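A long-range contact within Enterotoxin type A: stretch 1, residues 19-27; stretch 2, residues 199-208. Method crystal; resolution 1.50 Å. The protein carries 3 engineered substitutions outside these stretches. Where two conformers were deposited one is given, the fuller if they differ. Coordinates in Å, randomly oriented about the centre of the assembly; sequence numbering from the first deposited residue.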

# COMPACT_ATOMS: atom_id res chain seq x y z
N LEU A 19 19.97 -1.93 -3.49
CA LEU A 19 19.12 -0.89 -4.08
C LEU A 19 19.93 0.10 -4.88
O LEU A 19 20.93 0.65 -4.39
CB LEU A 19 18.30 -0.22 -2.99
CG LEU A 19 16.97 -0.91 -2.63
CD1 LEU A 19 17.17 -2.40 -2.40
CD2 LEU A 19 16.38 -0.26 -1.37
N GLN A 20 19.53 0.34 -6.14
CA GLN A 20 20.29 1.22 -7.00
C GLN A 20 19.67 2.60 -7.14
O GLN A 20 18.46 2.81 -7.06
CB GLN A 20 20.60 0.57 -8.34
CG GLN A 20 21.59 -0.59 -8.27
CD GLN A 20 22.84 -0.26 -7.49
OE1 GLN A 20 22.99 -0.65 -6.32
NE2 GLN A 20 23.77 0.46 -8.10
N GLY A 21 20.55 3.59 -7.27
CA GLY A 21 20.21 4.94 -7.54
C GLY A 21 19.21 5.59 -6.62
O GLY A 21 19.44 5.84 -5.43
N THR A 22 18.09 6.00 -7.22
CA THR A 22 17.07 6.74 -6.49
C THR A 22 16.14 5.85 -5.69
O THR A 22 15.17 6.34 -5.11
CB THR A 22 16.20 7.53 -7.53
OG1 THR A 22 15.77 6.60 -8.50
CG2 THR A 22 17.07 8.61 -8.17
N ALA A 23 16.42 4.55 -5.65
CA ALA A 23 15.58 3.59 -5.03
C ALA A 23 15.15 3.91 -3.62
O ALA A 23 13.94 3.89 -3.34
CB ALA A 23 16.19 2.17 -5.10
N LEU A 24 16.10 4.24 -2.75
CA LEU A 24 15.74 4.48 -1.33
C LEU A 24 14.91 5.74 -1.20
O LEU A 24 13.95 5.81 -0.45
CB LEU A 24 17.04 4.58 -0.53
CG LEU A 24 17.06 4.09 0.90
CD1 LEU A 24 16.44 2.71 1.04
CD2 LEU A 24 18.49 4.10 1.45
N GLY A 25 15.32 6.76 -1.96
CA GLY A 25 14.59 8.02 -1.97
C GLY A 25 13.15 7.79 -2.48
O GLY A 25 12.25 8.43 -1.93
N ASN A 26 12.98 7.00 -3.52
CA ASN A 26 11.63 6.72 -4.03
C ASN A 26 10.80 5.95 -3.01
O ASN A 26 9.62 6.22 -2.82
CB ASN A 26 11.63 6.00 -5.35
CG ASN A 26 12.20 6.84 -6.50
OD1 ASN A 26 12.15 8.07 -6.39
ND2 ASN A 26 12.65 6.17 -7.52
N LEU A 27 11.42 4.94 -2.36
CA LEU A 27 10.67 4.18 -1.36
C LEU A 27 10.25 5.03 -0.20
O LEU A 27 9.13 4.93 0.33
CB LEU A 27 11.55 3.00 -0.87
CG LEU A 27 11.54 1.78 -1.79
CD1 LEU A 27 12.80 0.94 -1.57
CD2 LEU A 27 10.28 0.97 -1.60
N LEU A 199 10.55 -6.05 2.21
CA LEU A 199 10.54 -4.60 2.33
C LEU A 199 11.58 -3.95 1.44
O LEU A 199 11.45 -2.74 1.21
CB LEU A 199 10.74 -4.18 3.80
CG LEU A 199 9.62 -4.62 4.75
CD1 LEU A 199 10.02 -4.31 6.21
CD2 LEU A 199 8.33 -3.87 4.45
N PHE A 200 12.58 -4.68 0.99
CA PHE A 200 13.60 -4.19 0.06
C PHE A 200 13.61 -4.95 -1.24
O PHE A 200 14.59 -4.95 -1.99
CB PHE A 200 14.99 -4.28 0.73
CG PHE A 200 15.11 -3.40 1.93
CD1 PHE A 200 15.29 -2.03 1.80
CD2 PHE A 200 14.97 -3.90 3.22
CE1 PHE A 200 15.42 -1.21 2.88
CE2 PHE A 200 15.10 -3.09 4.32
CZ PHE A 200 15.32 -1.73 4.16
N GLY A 201 12.47 -5.55 -1.63
CA GLY A 201 12.37 -6.41 -2.75
C GLY A 201 12.15 -5.73 -4.08
O GLY A 201 12.34 -6.36 -5.13
N ALA A 202 11.72 -4.47 -4.06
CA ALA A 202 11.36 -3.83 -5.34
C ALA A 202 12.49 -3.10 -6.02
O ALA A 202 13.51 -2.76 -5.42
CB ALA A 202 10.17 -2.89 -5.09
N GLN A 203 12.33 -2.94 -7.34
CA GLN A 203 13.25 -2.07 -8.10
C GLN A 203 12.84 -0.62 -7.83
O GLN A 203 12.08 -0.01 -8.58
CB GLN A 203 13.15 -2.39 -9.58
CG GLN A 203 13.58 -3.81 -9.93
CD GLN A 203 15.04 -4.07 -9.68
OE1 GLN A 203 15.39 -4.98 -8.91
NE2 GLN A 203 15.91 -3.33 -10.35
N GLY A 204 13.33 -0.09 -6.71
CA GLY A 204 12.88 1.19 -6.21
C GLY A 204 13.23 2.36 -7.12
O GLY A 204 12.63 3.43 -6.99
N GLN A 205 14.19 2.19 -8.00
CA GLN A 205 14.64 3.24 -8.91
C GLN A 205 13.56 3.58 -9.95
O GLN A 205 13.67 4.63 -10.58
CB GLN A 205 15.94 2.86 -9.59
CG GLN A 205 15.87 1.77 -10.64
CD GLN A 205 16.06 0.38 -10.10
OE1 GLN A 205 15.65 0.04 -9.00
NE2 GLN A 205 16.74 -0.48 -10.89
N TYR A 206 12.55 2.76 -10.07
CA TYR A 206 11.41 3.05 -10.95
C TYR A 206 10.21 3.43 -10.09
O TYR A 206 9.42 2.57 -9.71
CB TYR A 206 11.09 1.80 -11.78
CG TYR A 206 12.25 1.34 -12.62
CD1 TYR A 206 12.80 2.20 -13.58
CD2 TYR A 206 12.82 0.09 -12.44
CE1 TYR A 206 13.87 1.78 -14.37
CE2 TYR A 206 13.88 -0.33 -13.23
CZ TYR A 206 14.39 0.53 -14.18
OH TYR A 206 15.46 0.12 -14.95
N SER A 207 10.05 4.75 -9.85
CA SER A 207 8.98 5.17 -8.92
C SER A 207 7.61 4.99 -9.53
O SER A 207 6.62 4.78 -8.83
CB SER A 207 9.15 6.61 -8.51
OG SER A 207 9.06 7.47 -9.68
N ASN A 208 7.58 4.88 -10.83
CA ASN A 208 6.26 4.64 -11.47
C ASN A 208 5.69 3.29 -11.19
O ASN A 208 4.45 3.14 -11.38
CB ASN A 208 6.41 5.01 -12.90
CG ASN A 208 7.41 4.16 -13.62
OD1 ASN A 208 8.57 3.99 -13.23
ND2 ASN A 208 6.96 3.57 -14.72
O HOH W 1 16.99 -1.22 -7.05
O HOH W 2 16.04 6.91 -11.56

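Read along residues 199-208, this contact is a small apolar patch followed by a tightly fitted backbone turn, and together they bury 481 Å² between stretches whose touching residues are at least 176 apart in sequence. Leu199 itself makes no contact, and the first real anchor is Phe200. Its buried ring, set by an m rotamer, meets leucine side chains at its edge, near the ring plane: Leu19 CD2 lies 3.8 Å from Phe200 CD1, and Leu24 CD1 lies 4.4 Å from Phe200 CE1. The CA-to-CB bond of Leu19 runs sideways and that of Leu24 away, yet the ends of both side chains come nearer, which shows how a long branched side chain can reach a ring that its backbone does not face.

Gly201, Ala202 and Gln203 make no direct contact, but Gln203 opens a type I turn that runs to Tyr206, closed by the bond from Tyr206 N to Gln203 O at 3.2 Å. This turn delivers Gly204 to helical Ala23, where the two CA atoms are just 3.8 Å apart. Here the rule is absence: a CB on Gly204 would point toward the helix and sit 2.8 Å from Ala23 CB, a clash, and 3.4 Å from Leu27 CD1. The small side chain of Ala23 suits the same tight packing, with Ala23 CA 3.4 Å from Gly204 C. The approach lets Gly204 O serve two partners. Asn26 ND2 donates a hydrogen bond to Gly204 O at 2.8 Å and 164°, while Ala23 CA makes a nearly linear CA-H...O contact with Gly204 O at 3.5 Å. Asn26, in the m rotamer one helical turn beyond Ala23, points toward the turn and so can satisfy a carbonyl in this close-packed place.

Gln205 has the largest covered area, 70 Å². Gln205 CB packs 3.6 Å from Gln20 O, and Gln205 N lies 3.5 Å from Ala23 CB. Water extends the reach of its polar atoms: water 1 donates to Gln205 OE1 at 2.7 Å and accepts from Gln20 N at 3.1 Å. Water 2 bridges less firmly, 3.1 Å from Thr22 OG1 and with a weak bond to Gln205 O at 3.4 Å.

Tyr206 points away, leaving Ser207 to finish the contact. Ser207 CB lies 3.7 Å from Asn26 ND2, on a CA-to-CB bond directed toward the other stretch, a short side chain filling space beside the key amide. Asn208 is out of reach.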